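Local coordinates for F5/8 type C domain protein (Bacteroides ovatus, PDB 4ZRX) that probably hydrolyses alpha-L-fucosidic linkages, carrying a TIM-barrel fucosidase domain followed at its C-terminal end by an F5/8 type C domain, at residues V287-R292 with L325-P330; E43-L48 with F89-L94. All coordinates share one frame; numbering follows the deposited sequence.

Overall arrangement
From the N terminus, the chain runs through helix 34-42 into strand 44-48. It then loops out through helix 77-86 and returns at 89-94, where contact 2 closes a loop of about 40 residues. Contact 1 opens only much later: strand 279-290 leads through helix 308-316 to strand 324-328, closing a second, shorter loop. The two loops therefore follow in series, neither nested nor crossed. Space joins what sequence separates, because strand 324-328 pairs with 44-48, and Leu325 probably bonds through its N to Glu43 O and through its O to Thr45 N. The four strands 279-290, 324-328, 44-48 and 91-97 thus lie successively along the barrel wall of the fucosidase domain; the centres of contacts 1 and 2 are about 9 Å apart.

Contact 1 (V287-R292 with L325-P330); sequences VDVSIR and LLLNIP
Val287 to Ser290 pair in parallel with Leu325 to Asn328 as the two strands of a beta-alpha-beta unit of the TIM barrel. Leu326 N bonds to Val287 O (2.8 Å), Val289 N to Leu326 O, Asn328 N to Val289 O, and Ile291 N to Asn328 O, carrying the ladder just beyond the strand. On the face of Val287, Val289, Leu325 and Leu327 the branched chains mesh: Val289 CG1 lies 3.8 Å from Leu325 CD1 and 3.9 Å from Leu327 CD1. The face of Asp288, Leu326, Ser290 and Asn328 is polar at its C-terminal end. Asn328 ND2 donates to Ser290 OG (3.0 Å, 165° at the hydrogen), the oxygen almost in the amide plane. With OG anti to its own backbone N (chi1 -176°), Ser290 also accepts from Arg292 N, an ST turn, and bonds to Gly294 O. An alanine here would probably leave Arg292 N without its acceptor and weaken the hold on the Asn328 amide, whose OD1 bonds to His49. Arg292 CD packs on Pro330 CG, its guanidinium salt-bridged to Asp341 and Asp302. Asp288, bonded through OD1 to Trp226 NE1, and Leu326 meet Trp183 of strand 181-184, whereas Ile291 and Ile329 rest on helix 339-356.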
loop_
_atom_site.group_PDB
_atom_site.type_symbol
_atom_site.label_atom_id
_atom_site.label_comp_id
_atom_site.label_asym_id
_atom_site.label_seq_id
_atom_site.Cartn_x
_atom_site.Cartn_y
_atom_site.Cartn_z
ATOM N N VAL A 287 2.047 -5.629 3.273
ATOM C CA VAL A 287 1.549 -4.773 2.202
ATOM C C VAL A 287 2.634 -3.762 1.849
ATOM O O VAL A 287 3.010 -2.971 2.692
ATOM C CB VAL A 287 0.274 -4.060 2.641
ATOM C CG1 VAL A 287 -0.121 -2.891 1.659
ATOM C CG2 VAL A 287 -0.839 -5.032 2.802
ATOM N N ASP A 288 3.171 -3.832 0.625
ATOM C CA ASP A 288 4.193 -2.923 0.174
ATOM C C ASP A 288 3.603 -1.966 -0.860
ATOM O O ASP A 288 2.899 -2.395 -1.780
ATOM C CB ASP A 288 5.466 -3.613 -0.342
ATOM C CG ASP A 288 5.268 -4.497 -1.552
ATOM O OD1 ASP A 288 4.206 -5.124 -1.724
ATOM O OD2 ASP A 288 6.249 -4.598 -2.357
ATOM N N VAL A 289 3.872 -0.677 -0.724
ATOM C CA VAL A 289 3.334 0.283 -1.664
ATOM C C VAL A 289 4.191 1.487 -1.661
ATOM O O VAL A 289 4.800 1.808 -0.629
ATOM C CB VAL A 289 1.835 0.590 -1.327
ATOM C CG1 VAL A 289 1.699 1.194 0.052
ATOM C CG2 VAL A 289 1.181 1.458 -2.361
ATOM N N SER A 290 4.226 2.198 -2.773
ATOM C CA SER A 290 4.986 3.437 -2.802
ATOM C C SER A 290 4.142 4.683 -2.563
ATOM O O SER A 290 2.967 4.719 -2.860
ATOM C CB SER A 290 5.726 3.538 -4.152
ATOM O OG SER A 290 6.556 4.685 -4.227
ATOM N N ILE A 291 4.748 5.668 -1.949
ATOM C CA ILE A 291 4.141 7.016 -1.816
ATOM C C ILE A 291 3.938 7.732 -3.132
ATOM O O ILE A 291 3.142 8.718 -3.197
ATOM C CB ILE A 291 4.893 7.884 -0.791
ATOM C CG1 ILE A 291 3.925 8.860 -0.141
ATOM C CG2 ILE A 291 6.116 8.555 -1.437
ATOM C CD1 ILE A 291 4.580 9.741 0.980
ATOM N N ARG A 292 4.646 7.266 -4.160
ATOM C CA ARG A 292 4.572 7.812 -5.518
ATOM C C ARG A 292 4.129 6.717 -6.465
ATOM O O ARG A 292 4.060 5.556 -6.070
ATOM C CB ARG A 292 5.958 8.317 -5.945
ATOM C CG ARG A 292 6.388 9.615 -5.254
ATOM C CD ARG A 292 7.877 9.728 -4.974
ATOM N NE ARG A 292 8.183 11.102 -4.597
ATOM C CZ ARG A 292 8.467 12.086 -5.451
ATOM N NH1 ARG A 292 8.647 11.887 -6.757
ATOM N NH2 ARG A 292 8.671 13.287 -4.957
ATOM N N LEU A 325 2.241 -2.524 7.091
ATOM C CA LEU A 325 2.352 -1.630 5.968
ATOM C C LEU A 325 3.830 -1.195 5.785
ATOM O O LEU A 325 4.386 -0.548 6.679
ATOM C CB LEU A 325 1.483 -0.414 6.141
ATOM C CG LEU A 325 1.604 0.687 5.133
ATOM C CD1 LEU A 325 1.322 0.179 3.721
ATOM C CD2 LEU A 325 0.723 1.870 5.476
ATOM N N LEU A 326 4.360 -1.508 4.604
ATOM C CA LEU A 326 5.711 -1.136 4.228
ATOM C C LEU A 326 5.590 -0.107 3.112
ATOM O O LEU A 326 5.267 -0.457 1.945
ATOM C CB LEU A 326 6.475 -2.359 3.742
ATOM C CG LEU A 326 7.814 -2.168 3.054
ATOM C CD1 LEU A 326 8.751 -1.432 4.017
ATOM C CD2 LEU A 326 8.336 -3.585 2.690
ATOM N N LEU A 327 5.744 1.147 3.481
ATOM C CA LEU A 327 5.515 2.303 2.572
ATOM C C LEU A 327 6.849 2.806 2.065
ATOM O O LEU A 327 7.731 3.147 2.849
ATOM C CB LEU A 327 4.795 3.390 3.289
ATOM C CG LEU A 327 4.481 4.653 2.487
ATOM C CD1 LEU A 327 3.537 4.350 1.379
ATOM C CD2 LEU A 327 3.885 5.787 3.377
ATOM N N ASN A 328 6.987 2.900 0.747
ATOM C CA ASN A 328 8.231 3.348 0.147
ATOM C C ASN A 328 8.266 4.834 -0.061
ATOM O O ASN A 328 7.320 5.387 -0.622
ATOM C CB ASN A 328 8.397 2.688 -1.224
ATOM C CG ASN A 328 9.575 3.241 -1.994
ATOM O OD1 ASN A 328 10.765 2.965 -1.680
ATOM N ND2 ASN A 328 9.271 4.046 -3.051
ATOM N N ILE A 329 9.387 5.423 0.310
ATOM C CA ILE A 329 9.627 6.855 0.072
ATOM C C ILE A 329 11.025 6.938 -0.541
ATOM O O ILE A 329 12.030 6.603 0.131
ATOM C CB ILE A 329 9.574 7.703 1.394
ATOM C CG1 ILE A 329 8.183 7.557 2.056
ATOM C CG2 ILE A 329 9.871 9.157 1.067
ATOM C CD1 ILE A 329 8.154 6.550 3.085
ATOM N N PRO A 330 11.101 7.358 -1.795
ATOM C CA PRO A 330 12.409 7.247 -2.478
ATOM C C PRO A 330 13.256 8.494 -2.368
ATOM O O PRO A 330 12.815 9.536 -2.836
ATOM C CB PRO A 330 12.025 7.062 -3.915
ATOM C CG PRO A 330 10.691 7.760 -4.047
ATOM C CD PRO A 330 10.015 7.689 -2.726
#

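Contact 2 (E43-L48 with F89-L94); sequences ELTAFL and FKMVLL. With EDO (1,2-ethanediol), chain F.
Phe89 lies against the start of strand 44-48. Phe89 CB starts 4.1 Å from Ala46 CB; with CG anti to the carbonyl carbon (chi1 -63°), the ring swings over toward the Thr45-Ala46 peptide. Phe89 CG is 3.8 Å from Ala46 CB. Phe89 CD1 lies against that peptide, 3.3 Å from Thr45 C, and Phe89 CE1 continues past Thr45 O to meet Leu44 CG at 3.6 Å. The ring is thereby held between Ala46 CB, a CH-pi contact over one face, and Leu44 CD2 over the opposite face. A methyl suits position 46, since it touches the ring without pushing it off the strand. Further along, Leu93 CD2 sits over a face of the Phe47 ring, 4.2 Å from its centroid, while Leu48 CD1 packs on Val92 CB. Between these two faces runs the parallel ladder: Lys90 N to Leu44 O, Ala46 N to Met91 O, Leu93 N to Ala46 O (2.7 Å) and Leu48 N to Leu93 O. At the N-terminal end, partly exposed Glu43 accepts through OE1 from O1 of a 1,2-ethanediol probably derived from the crystallisation liquor, and OE2 forms a salt bridge with Lys426. Mostly apolar side chains thus line both faces, Thr45 being an exception whose OG1 bonds weakly to Leu325 O. Four backbone hydrogen bonds join the strands, but Met91 N, of a selenomethionine, is buried without a partner in the model.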
loop_
_atom_site.group_PDB
_atom_site.type_symbol
_atom_site.label_atom_id
_atom_site.label_comp_id
_atom_site.label_asym_id
_atom_site.label_seq_id
_atom_site.Cartn_x
_atom_site.Cartn_y
_atom_site.Cartn_z
ATOM N N GLU A 43 4.109 -2.779 12.688
ATOM C CA GLU A 43 2.952 -2.277 11.964
ATOM C C GLU A 43 3.276 -1.438 10.753
ATOM O O GLU A 43 2.622 -1.622 9.723
ATOM C CB GLU A 43 1.954 -1.474 12.833
ATOM C CG GLU A 43 1.394 -2.247 13.997
ATOM C CD GLU A 43 0.307 -1.513 14.787
ATOM O OE1 GLU A 43 0.046 -0.299 14.513
ATOM O OE2 GLU A 43 -0.191 -2.139 15.763
ATOM N N LEU A 44 4.203 -0.491 10.895
ATOM C CA LEU A 44 4.423 0.568 9.895
ATOM C C LEU A 44 5.888 0.732 9.673
ATOM O O LEU A 44 6.594 1.185 10.573
ATOM C CB LEU A 44 3.797 1.899 10.348
ATOM C CG LEU A 44 3.906 3.053 9.390
ATOM C CD1 LEU A 44 3.091 2.741 8.163
ATOM C CD2 LEU A 44 3.453 4.322 10.105
ATOM N N THR A 45 6.332 0.418 8.475
ATOM C CA THR A 45 7.739 0.453 8.175
ATOM C C THR A 45 7.979 1.214 6.873
ATOM O O THR A 45 7.060 1.417 6.100
ATOM C CB THR A 45 8.297 -0.939 8.042
ATOM O OG1 THR A 45 7.592 -1.694 7.050
ATOM C CG2 THR A 45 8.165 -1.699 9.351
ATOM N N ALA A 46 9.209 1.601 6.632
ATOM C CA ALA A 46 9.540 2.406 5.456
ATOM C C ALA A 46 10.498 1.706 4.521
ATOM O O ALA A 46 11.541 1.196 4.944
ATOM C CB ALA A 46 10.126 3.719 5.900
ATOM N N PHE A 47 10.161 1.722 3.247
ATOM C CA PHE A 47 11.026 1.231 2.160
ATOM C C PHE A 47 11.781 2.459 1.649
ATOM O O PHE A 47 11.195 3.554 1.520
ATOM C CB PHE A 47 10.167 0.680 1.026
ATOM C CG PHE A 47 10.491 -0.707 0.519
ATOM C CD1 PHE A 47 11.766 -1.208 0.435
ATOM C CD2 PHE A 47 9.451 -1.445 -0.060
ATOM C CE1 PHE A 47 11.974 -2.500 -0.122
ATOM C CE2 PHE A 47 9.646 -2.694 -0.601
ATOM C CZ PHE A 47 10.928 -3.221 -0.636
ATOM N N LEU A 48 13.078 2.281 1.343
ATOM C CA LEU A 48 13.886 3.247 0.670
ATOM C C LEU A 48 14.460 2.664 -0.619
ATOM O O LEU A 48 15.496 1.961 -0.608
ATOM C CB LEU A 48 15.015 3.698 1.589
ATOM C CG LEU A 48 14.617 4.371 2.898
ATOM C CD1 LEU A 48 15.796 4.396 3.895
ATOM C CD2 LEU A 48 14.127 5.793 2.626
ATOM N N PHE A 89 7.467 5.704 11.491
ATOM C CA PHE A 89 7.960 4.421 11.028
ATOM C C PHE A 89 8.832 3.724 12.045
ATOM O O PHE A 89 9.549 4.387 12.804
ATOM C CB PHE A 89 8.703 4.569 9.679
ATOM C CG PHE A 89 7.812 5.057 8.594
ATOM C CD1 PHE A 89 6.985 4.180 7.932
ATOM C CD2 PHE A 89 7.687 6.388 8.337
ATOM C CE1 PHE A 89 6.121 4.615 6.984
ATOM C CE2 PHE A 89 6.788 6.856 7.378
ATOM C CZ PHE A 89 6.008 5.959 6.690
ATOM N N LYS A 90 8.757 2.405 12.040
ATOM C CA LYS A 90 9.468 1.583 13.021
ATOM C C LYS A 90 10.666 0.842 12.481
ATOM O O LYS A 90 11.387 0.207 13.231
ATOM C CB LYS A 90 8.509 0.603 13.751
ATOM C CG LYS A 90 7.405 1.282 14.463
ATOM C CD LYS A 90 7.845 2.204 15.605
ATOM C CE LYS A 90 6.630 2.682 16.378
ATOM N NZ LYS A 90 6.952 3.323 17.673
HETATM N N MSE A 91 10.863 0.877 11.174
HETATM C CA MSE A 91 12.033 0.287 10.550
HETATM C C MSE A 91 12.213 1.031 9.214
HETATM O O MSE A 91 11.257 1.537 8.619
HETATM C CB MSE A 91 11.827 -1.194 10.292
HETATM C CG MSE A 91 13.020 -1.876 9.821
HETATM SE SE MSE A 91 12.785 -3.734 9.461
HETATM C CE MSE A 91 11.834 -3.429 7.853
ATOM N N VAL A 92 13.451 1.106 8.785
ATOM C CA VAL A 92 13.772 1.524 7.433
ATOM C C VAL A 92 14.424 0.383 6.699
ATOM O O VAL A 92 15.286 -0.370 7.247
ATOM C CB VAL A 92 14.649 2.777 7.415
ATOM C CG1 VAL A 92 13.962 3.924 8.134
ATOM C CG2 VAL A 92 15.941 2.590 8.082
ATOM N N LEU A 93 14.000 0.178 5.451
ATOM C CA LEU A 93 14.449 -0.951 4.678
ATOM C C LEU A 93 15.033 -0.474 3.373
ATOM O O LEU A 93 14.322 0.018 2.512
ATOM C CB LEU A 93 13.258 -1.912 4.444
ATOM C CG LEU A 93 13.392 -3.071 3.457
ATOM C CD1 LEU A 93 14.408 -3.962 3.728
ATOM C CD2 LEU A 93 12.046 -3.895 3.441
ATOM N N LEU A 94 16.340 -0.633 3.217
ATOM C CA LEU A 94 17.063 -0.043 2.066
ATOM C C LEU A 94 17.302 -1.052 0.964
ATOM O O LEU A 94 17.740 -2.181 1.221
ATOM C CB LEU A 94 18.425 0.504 2.551
ATOM C CG LEU A 94 19.331 1.080 1.522
ATOM C CD1 LEU A 94 18.796 2.406 1.045
ATOM C CD2 LEU A 94 20.676 1.305 2.103
HETATM C C1 EDO F . -1.963 2.063 15.980
HETATM O O1 EDO F . -0.973 1.140 16.493
HETATM C C2 EDO F . -3.161 1.410 15.255
HETATM O O2 EDO F . -4.112 0.967 16.237
#